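Local coordinates for extracellular solute-binding protein family 1 (Arthrobacter chlorophenolicus, PDB 4R2F), which probably captures glucose-containing oligosaccharides outside the cell for delivery to a membrane transporter, and holds the disaccharide laminaribiose in its binding pocket, at residues G38-W43 and E326-Y331; T49-D54 and Q342-A347; F102-F107 and G145-P150; K162-K167 and V189-F194; S178-G183 and N247-P252. One frame throughout, in Å; residues are numbered along the deposited sequence.

In the fold
From the N terminus, strand 40-44 opens contact 1 and helix 50-61 opens contact 2. Contact 3 then opens and closes within both of these loops, joining helix 103-109 to strand 145-161. Next, helix 162-168 opens contact 4 and helix 176-188 opens contact 5; contact 4 closes at 189-194 and contact 5 at 247-252, so these two cross, both also inside the loops of contacts 1 and 2. They also touch, their centres about 11 Å apart. Helix 322-335 finally closes contact 1 and the loop 342-347 closes contact 2, a second crossing pair. Contacts 1 and 3 reach the same sheet; contacts 4 and 5 lie across the chain's centre, their centres about 38 to 47 Å from those of contacts 1 and 3.

Contact 1 (G38-W43 and E326-Y331); sequences GAIKFW and EEFVVY
F42 and F328 meet ring to ring where helix 322-335 packs on strand 40-44, a helix-on-sheet contact in the alpha/beta solute-binding-protein fold. The pair is neither a stack nor an edge-to-face arrangement: the planes are inclined at 48° and the centroids lie 5.1 Å apart. On the F42 side the approach is over a face, because F328 CE2 stands 3.7 Å above the F42 ring plane, displaced toward the rim. The F328 ring receives F42 CD1 obliquely, with F328 CE2 and F42 CD1 3.8 Å apart, and the two side chains cross at about a right angle. Both rings enter the interface through the same first torsion, CG lying opposite the backbone N, with chi1 178° in F42 and 175° in F328. I40, two residues before F42 and on the same side of the strand, adds its CG2 branch, 4.3 Å from F328 CB. No hydrogen bond crosses between the segments, and all three touching residues are buried, so the join is purely apolar. Replacing F42 by an alanine would take away the ring against F328 CE2 and CZ, which would probably open a gap between strand and helix and give the F328 ring more freedom to turn. Further aromatics continue the cluster: Y332 meets both rings, and F63 meets F328 edge-to-face. On the helix side, E327 forms a salt bridge with K122. The approach involves more than one atom of the F328 ring, since its CZ lies 3.9 Å from F42 CG.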
# COMPACT_ATOMS: atom_id res chain seq x y z
N GLY A 38 -26.83 3.90 18.27
CA GLY A 38 -27.40 2.66 17.68
C GLY A 38 -26.47 2.01 16.66
O GLY A 38 -25.95 0.93 16.89
N ALA A 39 -26.23 2.69 15.54
CA ALA A 39 -25.57 2.07 14.39
C ALA A 39 -24.05 2.01 14.54
O ALA A 39 -23.44 2.94 15.07
CB ALA A 39 -25.94 2.81 13.11
N ILE A 40 -23.44 0.93 14.08
CA ILE A 40 -21.98 0.84 14.06
C ILE A 40 -21.51 1.57 12.81
O ILE A 40 -21.83 1.15 11.71
CB ILE A 40 -21.47 -0.63 14.08
CG1 ILE A 40 -21.65 -1.22 15.48
CG2 ILE A 40 -20.01 -0.75 13.64
CD1 ILE A 40 -21.06 -0.40 16.61
N LYS A 41 -20.76 2.65 12.99
CA LYS A 41 -20.16 3.35 11.85
C LYS A 41 -18.88 2.68 11.37
O LYS A 41 -17.92 2.57 12.12
CB LYS A 41 -19.85 4.80 12.22
CG LYS A 41 -21.10 5.63 12.45
CD LYS A 41 -20.75 6.97 13.03
CE LYS A 41 -22.01 7.77 13.30
NZ LYS A 41 -21.65 9.05 13.94
N PHE A 42 -18.89 2.28 10.10
CA PHE A 42 -17.74 1.71 9.44
C PHE A 42 -17.25 2.68 8.39
O PHE A 42 -17.98 3.06 7.48
CB PHE A 42 -18.13 0.40 8.80
CG PHE A 42 -17.02 -0.28 8.04
CD1 PHE A 42 -15.80 -0.55 8.64
CD2 PHE A 42 -17.23 -0.71 6.74
CE1 PHE A 42 -14.81 -1.18 7.93
CE2 PHE A 42 -16.25 -1.37 6.04
CZ PHE A 42 -15.03 -1.59 6.62
N TRP A 43 -15.99 3.11 8.52
CA TRP A 43 -15.34 3.93 7.52
C TRP A 43 -14.37 3.08 6.72
O TRP A 43 -13.57 2.33 7.29
CB TRP A 43 -14.58 5.07 8.19
CG TRP A 43 -15.43 6.17 8.77
CD1 TRP A 43 -16.79 6.18 8.95
CD2 TRP A 43 -14.96 7.42 9.28
NE1 TRP A 43 -17.19 7.37 9.54
CE2 TRP A 43 -16.09 8.15 9.75
CE3 TRP A 43 -13.69 8.01 9.38
CZ2 TRP A 43 -15.98 9.42 10.32
CZ3 TRP A 43 -13.59 9.29 9.93
CH2 TRP A 43 -14.74 9.98 10.40
N GLU A 326 -17.36 -5.80 17.63
CA GLU A 326 -16.72 -7.11 17.51
C GLU A 326 -17.50 -8.03 16.61
O GLU A 326 -16.92 -8.69 15.76
CB GLU A 326 -16.53 -7.72 18.90
CG GLU A 326 -15.40 -7.03 19.62
CD GLU A 326 -15.43 -7.17 21.12
OE1 GLU A 326 -16.37 -7.76 21.71
OE2 GLU A 326 -14.46 -6.68 21.71
N GLU A 327 -18.81 -8.06 16.77
CA GLU A 327 -19.66 -8.84 15.88
C GLU A 327 -19.55 -8.37 14.44
O GLU A 327 -19.47 -9.20 13.53
CB GLU A 327 -21.13 -8.78 16.32
CG GLU A 327 -21.46 -9.60 17.57
CD GLU A 327 -21.10 -11.09 17.46
OE1 GLU A 327 -21.45 -11.75 16.45
OE2 GLU A 327 -20.48 -11.61 18.41
N PHE A 328 -19.53 -7.05 14.23
CA PHE A 328 -19.42 -6.52 12.89
C PHE A 328 -18.13 -7.01 12.27
O PHE A 328 -18.14 -7.46 11.13
CB PHE A 328 -19.43 -4.98 12.81
CG PHE A 328 -19.20 -4.47 11.40
CD1 PHE A 328 -20.23 -4.46 10.47
CD2 PHE A 328 -17.94 -4.08 10.98
CE1 PHE A 328 -20.02 -4.05 9.18
CE2 PHE A 328 -17.72 -3.66 9.68
CZ PHE A 328 -18.77 -3.65 8.77
N VAL A 329 -17.03 -6.90 13.01
CA VAL A 329 -15.72 -7.24 12.44
C VAL A 329 -15.67 -8.72 12.08
O VAL A 329 -15.14 -9.07 11.05
CB VAL A 329 -14.53 -6.84 13.35
CG1 VAL A 329 -13.21 -7.44 12.84
CG2 VAL A 329 -14.40 -5.32 13.47
N VAL A 330 -16.24 -9.58 12.92
CA VAL A 330 -16.23 -11.01 12.64
C VAL A 330 -17.09 -11.31 11.40
O VAL A 330 -16.71 -12.10 10.50
CB VAL A 330 -16.71 -11.80 13.88
CG1 VAL A 330 -16.89 -13.27 13.60
CG2 VAL A 330 -15.73 -11.59 15.02
N TYR A 331 -18.25 -10.68 11.35
CA TYR A 331 -19.12 -10.78 10.18
C TYR A 331 -18.39 -10.34 8.92
O TYR A 331 -18.40 -11.03 7.88
CB TYR A 331 -20.40 -9.94 10.42
CG TYR A 331 -21.17 -9.62 9.16
CD1 TYR A 331 -22.11 -10.51 8.63
CD2 TYR A 331 -20.93 -8.44 8.48
CE1 TYR A 331 -22.80 -10.21 7.46
CE2 TYR A 331 -21.61 -8.12 7.32
CZ TYR A 331 -22.54 -9.01 6.81
OH TYR A 331 -23.19 -8.63 5.66

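Contact 2 (T49-D54 and Q342-A347)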
# COMPACT_ATOMS: atom_id res chain seq x y z
N THR A 49 -11.43 0.04 -7.55
CA THR A 49 -12.40 0.74 -8.38
C THR A 49 -13.61 1.16 -7.57
O THR A 49 -13.86 0.66 -6.49
CB THR A 49 -12.88 -0.12 -9.56
OG1 THR A 49 -13.65 -1.21 -9.06
CG2 THR A 49 -11.71 -0.63 -10.35
N PRO A 50 -14.42 2.12 -8.20
CA PRO A 50 -15.64 2.45 -7.45
C PRO A 50 -16.49 1.21 -7.19
O PRO A 50 -17.17 1.16 -6.18
CB PRO A 50 -16.38 3.41 -8.36
CG PRO A 50 -15.31 4.16 -9.02
CD PRO A 50 -14.40 3.06 -9.43
N ALA A 51 -16.48 0.24 -8.09
CA ALA A 51 -17.24 -0.98 -7.85
C ALA A 51 -16.79 -1.72 -6.56
O ALA A 51 -17.59 -2.42 -5.96
CB ALA A 51 -17.14 -1.90 -9.06
N TYR A 52 -15.53 -1.58 -6.15
CA TYR A 52 -15.11 -2.13 -4.83
C TYR A 52 -15.98 -1.52 -3.72
O TYR A 52 -16.48 -2.23 -2.86
CB TYR A 52 -13.60 -1.88 -4.53
CG TYR A 52 -13.38 -1.98 -3.04
CD1 TYR A 52 -13.53 -0.86 -2.22
CD2 TYR A 52 -13.17 -3.20 -2.44
CE1 TYR A 52 -13.43 -0.95 -0.85
CE2 TYR A 52 -13.05 -3.30 -1.08
CZ TYR A 52 -13.20 -2.19 -0.28
OH TYR A 52 -13.11 -2.31 1.06
N ASN A 53 -16.16 -0.20 -3.71
CA ASN A 53 -16.89 0.42 -2.61
C ASN A 53 -18.38 0.10 -2.62
O ASN A 53 -18.95 -0.03 -1.56
CB ASN A 53 -16.68 1.92 -2.60
CG ASN A 53 -15.27 2.27 -2.16
OD1 ASN A 53 -14.90 2.13 -0.97
ND2 ASN A 53 -14.48 2.73 -3.12
N ASP A 54 -18.99 -0.02 -3.79
CA ASP A 54 -20.37 -0.53 -3.92
C ASP A 54 -20.55 -1.90 -3.25
O ASP A 54 -21.48 -2.10 -2.48
CB ASP A 54 -20.79 -0.67 -5.39
CG ASP A 54 -20.88 0.66 -6.12
OD1 ASP A 54 -21.10 1.70 -5.47
OD2 ASP A 54 -20.76 0.66 -7.36
N GLN A 342 -15.31 -11.79 -6.83
CA GLN A 342 -15.72 -10.84 -7.87
C GLN A 342 -14.56 -10.07 -8.48
O GLN A 342 -14.76 -9.25 -9.36
CB GLN A 342 -16.76 -9.86 -7.30
CG GLN A 342 -18.09 -10.52 -6.91
CD GLN A 342 -18.88 -9.68 -5.92
OE1 GLN A 342 -19.30 -8.56 -6.22
NE2 GLN A 342 -19.08 -10.20 -4.72
N LYS A 343 -13.33 -10.32 -8.01
CA LYS A 343 -12.13 -9.73 -8.61
C LYS A 343 -12.13 -8.22 -8.50
O LYS A 343 -11.76 -7.51 -9.44
CB LYS A 343 -11.99 -10.14 -10.07
CG LYS A 343 -12.00 -11.63 -10.29
CD LYS A 343 -11.83 -11.94 -11.77
CE LYS A 343 -11.86 -13.44 -12.03
NZ LYS A 343 -11.64 -13.68 -13.48
N LEU A 344 -12.58 -7.74 -7.34
CA LEU A 344 -12.69 -6.31 -7.09
C LEU A 344 -11.49 -5.74 -6.31
O LEU A 344 -11.40 -4.53 -6.13
CB LEU A 344 -13.96 -6.06 -6.28
CG LEU A 344 -15.25 -6.38 -7.02
CD1 LEU A 344 -16.44 -6.20 -6.09
CD2 LEU A 344 -15.36 -5.49 -8.26
N MET A 345 -10.58 -6.60 -5.85
CA MET A 345 -9.44 -6.18 -5.03
C MET A 345 -8.14 -5.92 -5.80
O MET A 345 -7.84 -6.56 -6.83
CB MET A 345 -9.17 -7.22 -3.95
CG MET A 345 -10.26 -7.35 -2.89
SD MET A 345 -10.54 -5.86 -1.93
CE MET A 345 -8.91 -5.63 -1.24
N ASN A 346 -7.40 -4.93 -5.30
CA ASN A 346 -6.06 -4.61 -5.81
C ASN A 346 -4.99 -4.94 -4.75
O ASN A 346 -4.01 -4.21 -4.58
CB ASN A 346 -5.97 -3.14 -6.18
CG ASN A 346 -6.70 -2.81 -7.46
OD1 ASN A 346 -6.77 -1.65 -7.83
ND2 ASN A 346 -7.26 -3.81 -8.13
N ALA A 347 -5.18 -6.07 -4.08
CA ALA A 347 -4.29 -6.52 -3.01
C ALA A 347 -4.38 -8.03 -2.85
O ALA A 347 -5.30 -8.65 -3.37
CB ALA A 347 -4.67 -5.84 -1.70
O HOH W 1 -12.09 -2.98 -8.09
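Y52 and M345 form a Met-aromatic contact beside the N-terminal turn of helix 50-61, in a solute-binding protein where a glucose unit of the bound laminaribiose lies about 8 Å from the M345 side chain. M345 SD comes 3.7 Å from Y52 CE2; seen from the ring centroid it lies 63° off the normal, an oblique approach. The bend at chi2 (-62°) turns SD back toward the ring, although the CB of M345 points away from the helix; chi3 then sets only the terminal methyl CE. Next to this pair, L344 lays its branched end along the helix: L344 CD2 is 4.1 Å from A51 CB, and L344 CD1 is 4.0 Å from A51 O. A water bridges the T49 side chain to the L344 backbone, donating to L344 O at 2.6 Å and hydrogen-bonded to T49 OG1. The same OG1 caps the helix at its N-cap position, accepting a weak bond from Y52 N at 3.5 Å. Farther out, Y52 OH is hydrogen-bonded to D44, which fixes the far end of the ring, and K343 ends helix 337-341 in a Schellman motif that leads the chain into L344. N346 ND2 then donates to M345 O at 3.1 Å, the donor standing 49° above the carbonyl plane.

Contact 3 (F102-F107 and G145-P150)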
# COMPACT_ATOMS: atom_id res chain seq x y z
N PHE A 102 -0.60 1.54 9.14
CA PHE A 102 -0.07 1.64 10.52
C PHE A 102 -0.84 2.55 11.44
O PHE A 102 -0.47 2.69 12.57
CB PHE A 102 1.40 2.07 10.46
CG PHE A 102 2.16 1.36 9.38
CD1 PHE A 102 2.48 0.03 9.52
CD2 PHE A 102 2.45 2.00 8.19
CE1 PHE A 102 3.15 -0.65 8.52
CE2 PHE A 102 3.12 1.33 7.18
CZ PHE A 102 3.46 0.01 7.36
N GLN A 103 -1.90 3.13 10.93
CA GLN A 103 -2.82 3.99 11.65
C GLN A 103 -3.29 3.44 13.03
O GLN A 103 -3.35 4.15 14.02
CB GLN A 103 -4.00 4.19 10.68
CG GLN A 103 -5.23 4.86 11.15
CD GLN A 103 -6.15 5.15 9.97
OE1 GLN A 103 -5.70 5.65 8.94
NE2 GLN A 103 -7.42 4.86 10.12
N ALA A 104 -3.60 2.15 13.08
CA ALA A 104 -4.02 1.53 14.32
C ALA A 104 -2.97 1.70 15.45
O ALA A 104 -3.33 1.80 16.62
CB ALA A 104 -4.31 0.07 14.07
N PHE A 105 -1.68 1.71 15.12
CA PHE A 105 -0.66 1.89 16.15
C PHE A 105 -0.64 3.32 16.74
O PHE A 105 -0.37 3.48 17.91
CB PHE A 105 0.74 1.50 15.65
CG PHE A 105 0.88 0.03 15.34
CD1 PHE A 105 1.21 -0.86 16.33
CD2 PHE A 105 0.63 -0.45 14.05
CE1 PHE A 105 1.32 -2.21 16.04
CE2 PHE A 105 0.76 -1.79 13.75
CZ PHE A 105 1.10 -2.67 14.74
N GLN A 106 -0.91 4.33 15.91
CA GLN A 106 -0.99 5.70 16.36
C GLN A 106 -2.16 5.82 17.30
O GLN A 106 -2.03 6.39 18.38
CB GLN A 106 -1.19 6.67 15.20
CG GLN A 106 -1.11 8.13 15.60
CD GLN A 106 0.13 8.43 16.45
OE1 GLN A 106 0.05 9.06 17.50
NE2 GLN A 106 1.29 7.96 15.99
N PHE A 107 -3.31 5.28 16.91
CA PHE A 107 -4.50 5.47 17.75
C PHE A 107 -4.43 4.63 19.01
O PHE A 107 -5.01 4.97 20.05
CB PHE A 107 -5.81 5.26 16.95
CG PHE A 107 -6.01 6.28 15.89
CD1 PHE A 107 -5.98 7.64 16.21
CD2 PHE A 107 -6.19 5.92 14.55
CE1 PHE A 107 -6.13 8.61 15.24
CE2 PHE A 107 -6.33 6.89 13.58
CZ PHE A 107 -6.30 8.23 13.92
N GLY A 145 -2.56 -6.01 23.91
CA GLY A 145 -3.52 -6.71 23.07
C GLY A 145 -3.20 -6.58 21.59
O GLY A 145 -2.20 -5.98 21.19
N TYR A 146 -4.07 -7.14 20.77
CA TYR A 146 -4.03 -6.98 19.31
C TYR A 146 -4.57 -5.62 18.90
O TYR A 146 -5.73 -5.30 19.21
CB TYR A 146 -4.88 -8.07 18.66
CG TYR A 146 -4.20 -9.40 18.74
CD1 TYR A 146 -3.29 -9.76 17.77
CD2 TYR A 146 -4.45 -10.28 19.79
CE1 TYR A 146 -2.62 -10.95 17.83
CE2 TYR A 146 -3.79 -11.50 19.85
CZ TYR A 146 -2.87 -11.81 18.87
OH TYR A 146 -2.20 -12.99 18.90
N VAL A 147 -3.76 -4.82 18.22
CA VAL A 147 -4.22 -3.47 17.88
C VAL A 147 -5.22 -3.46 16.71
O VAL A 147 -5.96 -2.50 16.55
CB VAL A 147 -3.07 -2.49 17.59
CG1 VAL A 147 -2.09 -2.44 18.75
CG2 VAL A 147 -2.37 -2.81 16.31
N ALA A 148 -5.25 -4.53 15.92
CA ALA A 148 -6.11 -4.62 14.73
C ALA A 148 -6.04 -6.04 14.20
O ALA A 148 -5.29 -6.87 14.73
CB ALA A 148 -5.63 -3.65 13.65
N VAL A 149 -6.80 -6.31 13.14
CA VAL A 149 -6.82 -7.63 12.50
C VAL A 149 -6.49 -7.47 11.01
O VAL A 149 -7.10 -6.64 10.32
CB VAL A 149 -8.21 -8.28 12.67
CG1 VAL A 149 -8.26 -9.64 12.02
CG2 VAL A 149 -8.57 -8.38 14.14
N PRO A 150 -5.54 -8.28 10.50
CA PRO A 150 -5.20 -8.12 9.08
C PRO A 150 -6.34 -8.44 8.15
O PRO A 150 -7.12 -9.33 8.44
CB PRO A 150 -4.07 -9.13 8.87
CG PRO A 150 -4.31 -10.18 9.92
CD PRO A 150 -4.79 -9.40 11.10
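A CH-pi contact between V147 and F105, widened by the methyl of A104, joins the first turn of helix 103-109 to the irregular part of strand 145-161, in the buried interior of the solute-binding-protein fold. The geometry of the CH-pi pair is clear: V147 CG2 lies 3.9 Å from the F105 ring centroid and only 17° off the ring normal, hence over the face. Its closest approach is to the rim, where F105 CE1 is 3.7 Å from V147 CG2. The two side chains cross at about a right angle. With chi1 at -66°, F105 CG lies opposite the carbonyl carbon, and the ring extends toward the strand although its CB does not point there. A104, whose CB does point at the strand, fills the other half of the contact, its CB 4.0 Å from A148 CB and 4.1 Å from V147 CG2. N312 of strand 306-316 touches both alanines, and L387 lies against F105. A serine in place of F105 would remove the aromatic face against V147 CG2, and would probably leave the valine methyl without its broad partner and open a gap between helix 103-109 and the strand. Since no hydrogen bond links the segments, the attraction rests on dispersion between buried methyls and an aromatic face, which depends on close shape matching rather than on charge or bond direction.

Contact 4 (K162-K167 and V189-F194)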
# COMPACT_ATOMS: atom_id res chain seq x y z
N LYS A 162 3.39 -5.09 -23.00
CA LYS A 162 4.18 -5.81 -24.03
C LYS A 162 4.30 -5.06 -25.35
O LYS A 162 5.38 -4.98 -25.93
CB LYS A 162 3.58 -7.16 -24.31
CG LYS A 162 3.44 -8.07 -23.10
CD LYS A 162 2.90 -9.44 -23.49
CE LYS A 162 1.57 -9.34 -24.22
NZ LYS A 162 0.74 -10.52 -23.93
N SER A 163 3.20 -4.47 -25.82
CA SER A 163 3.20 -3.78 -27.11
C SER A 163 4.19 -2.63 -27.13
O SER A 163 4.80 -2.34 -28.15
CB SER A 163 1.79 -3.28 -27.47
OG SER A 163 1.26 -2.45 -26.43
N LEU A 164 4.39 -1.98 -25.99
CA LEU A 164 5.25 -0.81 -25.97
C LEU A 164 6.71 -1.17 -25.88
O LEU A 164 7.57 -0.42 -26.34
CB LEU A 164 4.86 0.12 -24.80
CG LEU A 164 3.50 0.79 -25.02
CD1 LEU A 164 3.12 1.68 -23.85
CD2 LEU A 164 3.52 1.59 -26.31
N PHE A 165 6.99 -2.31 -25.27
CA PHE A 165 8.35 -2.83 -25.24
C PHE A 165 8.72 -3.33 -26.63
O PHE A 165 9.83 -3.12 -27.09
CB PHE A 165 8.52 -3.91 -24.17
CG PHE A 165 8.85 -3.34 -22.83
CD1 PHE A 165 7.87 -2.68 -22.08
CD2 PHE A 165 10.15 -3.38 -22.35
CE1 PHE A 165 8.19 -2.11 -20.86
CE2 PHE A 165 10.48 -2.80 -21.14
CZ PHE A 165 9.50 -2.18 -20.39
N GLU A 166 7.76 -3.96 -27.31
CA GLU A 166 7.94 -4.40 -28.69
C GLU A 166 8.19 -3.21 -29.62
O GLU A 166 9.11 -3.23 -30.42
CB GLU A 166 6.70 -5.17 -29.11
CG GLU A 166 6.59 -5.50 -30.58
CD GLU A 166 5.36 -6.34 -30.85
OE1 GLU A 166 4.27 -6.00 -30.32
OE2 GLU A 166 5.48 -7.35 -31.57
N LYS A 167 7.36 -2.17 -29.51
CA LYS A 167 7.54 -0.97 -30.28
C LYS A 167 8.90 -0.32 -30.09
O LYS A 167 9.49 0.17 -31.04
CB LYS A 167 6.45 0.04 -29.93
CG LYS A 167 6.38 1.21 -30.91
CD LYS A 167 5.78 2.47 -30.28
CE LYS A 167 4.27 2.38 -30.13
NZ LYS A 167 3.55 2.77 -31.38
N VAL A 189 10.12 6.34 -28.17
CA VAL A 189 8.90 6.06 -28.95
C VAL A 189 7.66 6.69 -28.32
O VAL A 189 6.54 6.28 -28.62
CB VAL A 189 8.68 4.56 -29.26
CG1 VAL A 189 9.87 4.00 -30.05
CG2 VAL A 189 8.41 3.74 -28.01
N GLY A 190 7.85 7.70 -27.48
CA GLY A 190 6.73 8.45 -26.90
C GLY A 190 6.04 7.84 -25.69
O GLY A 190 4.95 8.26 -25.30
N ALA A 191 6.66 6.85 -25.06
CA ALA A 191 6.06 6.19 -23.91
C ALA A 191 6.69 6.69 -22.60
O ALA A 191 7.73 7.35 -22.60
CB ALA A 191 6.23 4.69 -24.02
N VAL A 192 6.04 6.38 -21.49
CA VAL A 192 6.61 6.67 -20.18
C VAL A 192 7.29 5.43 -19.67
O VAL A 192 6.67 4.40 -19.43
CB VAL A 192 5.55 7.17 -19.20
CG1 VAL A 192 6.13 7.27 -17.79
CG2 VAL A 192 5.03 8.52 -19.67
N GLY A 193 8.59 5.55 -19.49
CA GLY A 193 9.42 4.42 -19.07
C GLY A 193 9.31 4.03 -17.61
O GLY A 193 9.73 2.94 -17.25
N PHE A 194 8.78 4.92 -16.77
CA PHE A 194 8.58 4.59 -15.37
C PHE A 194 7.44 5.45 -14.83
O PHE A 194 7.66 6.58 -14.32
CB PHE A 194 9.88 4.76 -14.58
CG PHE A 194 9.95 3.95 -13.32
CD1 PHE A 194 10.06 2.57 -13.38
CD2 PHE A 194 9.97 4.55 -12.09
CE1 PHE A 194 10.15 1.81 -12.24
CE2 PHE A 194 10.07 3.80 -10.94
CZ PHE A 194 10.15 2.43 -11.01
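The hydrocarbon part of a lysine, not its charge, carries much of this contact: K167 CD lies 3.7 Å from V189 CG2 and equally near V189 CB. With CG opposite the backbone N (chi1 -168°) and chi2 also extended, the chain carries CD out alongside the valine; the bends at chi3 and chi4 act beyond CD and turn CE and NZ. The two side chains run past each other in opposite directions. V189 also turns its other branch to the helix, with CG1 4.0 Å from K167 O. A second, more buried point of packing lies toward the start of the helix, where L164 CD1 meets A191 CB at 4.3 Å. Between V189 and A191 the chain turns sharply: G190, at phi 82°, is the C-prime residue of the Schellman motif that ends helix 176-188, with A191 N bonded back to L186 O. That ending sends the chain past helix 162-168, on the far side of the chain's centre from contact 1, consistent with the other lobe of the two-lobed solute-binding-protein fold. No hydrogen bond crosses between the two segments. Beyond them, V192 makes backbone hydrogen bonds with K270 and A272, and L164 also touches A272. G190 O accepts a hydrogen bond from K270 NZ.

Contact 5 (S178-G183 and N247-P252)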
# COMPACT_ATOMS: atom_id res chain seq x y z
N SER A 178 19.56 -1.65 -16.58
CA SER A 178 18.72 -2.00 -17.70
C SER A 178 17.39 -1.20 -17.69
O SER A 178 16.87 -0.88 -18.75
CB SER A 178 18.53 -3.53 -17.79
OG SER A 178 17.83 -4.08 -16.68
N LEU A 179 16.86 -0.83 -16.52
CA LEU A 179 15.66 0.03 -16.46
C LEU A 179 15.91 1.38 -17.15
O LEU A 179 15.10 1.84 -17.97
CB LEU A 179 15.19 0.24 -15.00
CG LEU A 179 14.13 1.29 -14.67
CD1 LEU A 179 12.90 1.11 -15.52
CD2 LEU A 179 13.77 1.24 -13.18
N LEU A 180 17.04 1.99 -16.82
CA LEU A 180 17.44 3.27 -17.43
C LEU A 180 17.60 3.18 -18.95
O LEU A 180 17.08 4.02 -19.67
CB LEU A 180 18.72 3.79 -16.80
CG LEU A 180 19.22 5.16 -17.29
CD1 LEU A 180 18.23 6.27 -16.98
CD2 LEU A 180 20.58 5.46 -16.67
N GLU A 181 18.33 2.18 -19.44
CA GLU A 181 18.48 1.99 -20.90
C GLU A 181 17.15 1.80 -21.59
O GLU A 181 16.85 2.48 -22.56
CB GLU A 181 19.41 0.81 -21.25
CG GLU A 181 20.88 1.07 -20.96
CD GLU A 181 21.36 2.36 -21.59
OE1 GLU A 181 21.25 2.48 -22.83
OE2 GLU A 181 21.83 3.27 -20.85
N ALA A 182 16.34 0.88 -21.10
CA ALA A 182 15.08 0.61 -21.75
C ALA A 182 14.18 1.85 -21.67
O ALA A 182 13.50 2.19 -22.64
CB ALA A 182 14.40 -0.57 -21.09
N GLY A 183 14.19 2.50 -20.51
CA GLY A 183 13.46 3.74 -20.31
C GLY A 183 13.76 4.82 -21.34
O GLY A 183 12.84 5.43 -21.88
N ASN A 247 16.39 12.35 -17.21
CA ASN A 247 16.37 11.70 -18.52
C ASN A 247 14.96 11.57 -19.14
O ASN A 247 14.82 11.07 -20.25
CB ASN A 247 17.03 10.30 -18.41
CG ASN A 247 18.55 10.36 -18.39
OD1 ASN A 247 19.18 10.38 -19.43
ND2 ASN A 247 19.15 10.38 -17.20
N GLY A 248 13.93 12.00 -18.42
CA GLY A 248 12.55 11.95 -18.89
C GLY A 248 11.96 10.55 -18.93
O GLY A 248 11.01 10.30 -19.63
N VAL A 249 12.57 9.61 -18.21
CA VAL A 249 12.01 8.24 -18.07
C VAL A 249 10.81 8.29 -17.11
O VAL A 249 9.78 7.65 -17.33
CB VAL A 249 13.10 7.28 -17.56
CG1 VAL A 249 12.52 5.92 -17.17
CG2 VAL A 249 14.19 7.15 -18.62
N ILE A 250 10.98 9.06 -16.05
CA ILE A 250 9.84 9.53 -15.28
C ILE A 250 9.32 10.76 -16.01
O ILE A 250 10.09 11.65 -16.40
CB ILE A 250 10.24 9.83 -13.81
CG1 ILE A 250 10.51 8.49 -13.09
CG2 ILE A 250 9.16 10.62 -13.11
CD1 ILE A 250 11.02 8.62 -11.66
N ASP A 251 8.00 10.79 -16.17
CA ASP A 251 7.27 11.85 -16.87
C ASP A 251 7.45 13.12 -16.05
O ASP A 251 7.29 13.09 -14.82
CB ASP A 251 5.79 11.42 -16.93
CG ASP A 251 4.87 12.41 -17.66
OD1 ASP A 251 5.10 13.64 -17.71
OD2 ASP A 251 3.83 11.92 -18.14
N PRO A 252 7.83 14.23 -16.71
CA PRO A 252 8.06 15.45 -15.94
C PRO A 252 6.81 15.95 -15.20
O PRO A 252 6.96 16.67 -14.20
CB PRO A 252 8.50 16.46 -17.02
CG PRO A 252 7.91 15.95 -18.28
CD PRO A 252 8.04 14.45 -18.16
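At chi1 171°, V249 sets CG1 opposite its backbone N and CG2 opposite its carbonyl carbon, and both methyls thereby meet the backbone of G183. V249 CG2 comes 3.6 Å from G183 C, and V249 CG1 is 3.9 Å from G183 CA. The approach is close because the glycine has no side chain; a CB built on G183 would lie 2.7 Å from V249 CG1, a clash. One helical turn earlier, L180 bends over the same valine through chi2 62°, its CD1 reaching V249 CG2 at a looser 4.4 Å. L180 CD1 is also 4.2 Å from N247 ND2, a nitrogen that donates its hydrogen bond to E243 O. The surface so formed packs helix 176-188 against the end of helix 232-246 in one lobe of the solute-binding-protein fold. That helix ends in a Schellman motif at G248, whose phi of 72° turns the chain and delivers V249 to its partner. F194 touches both L179 and V249, which links this packing to contact 4. With no hydrogen bond between the segments, the join depends on methyl groups fitted to a side-chain-free patch of helix backbone, so its closeness is set by steric fit.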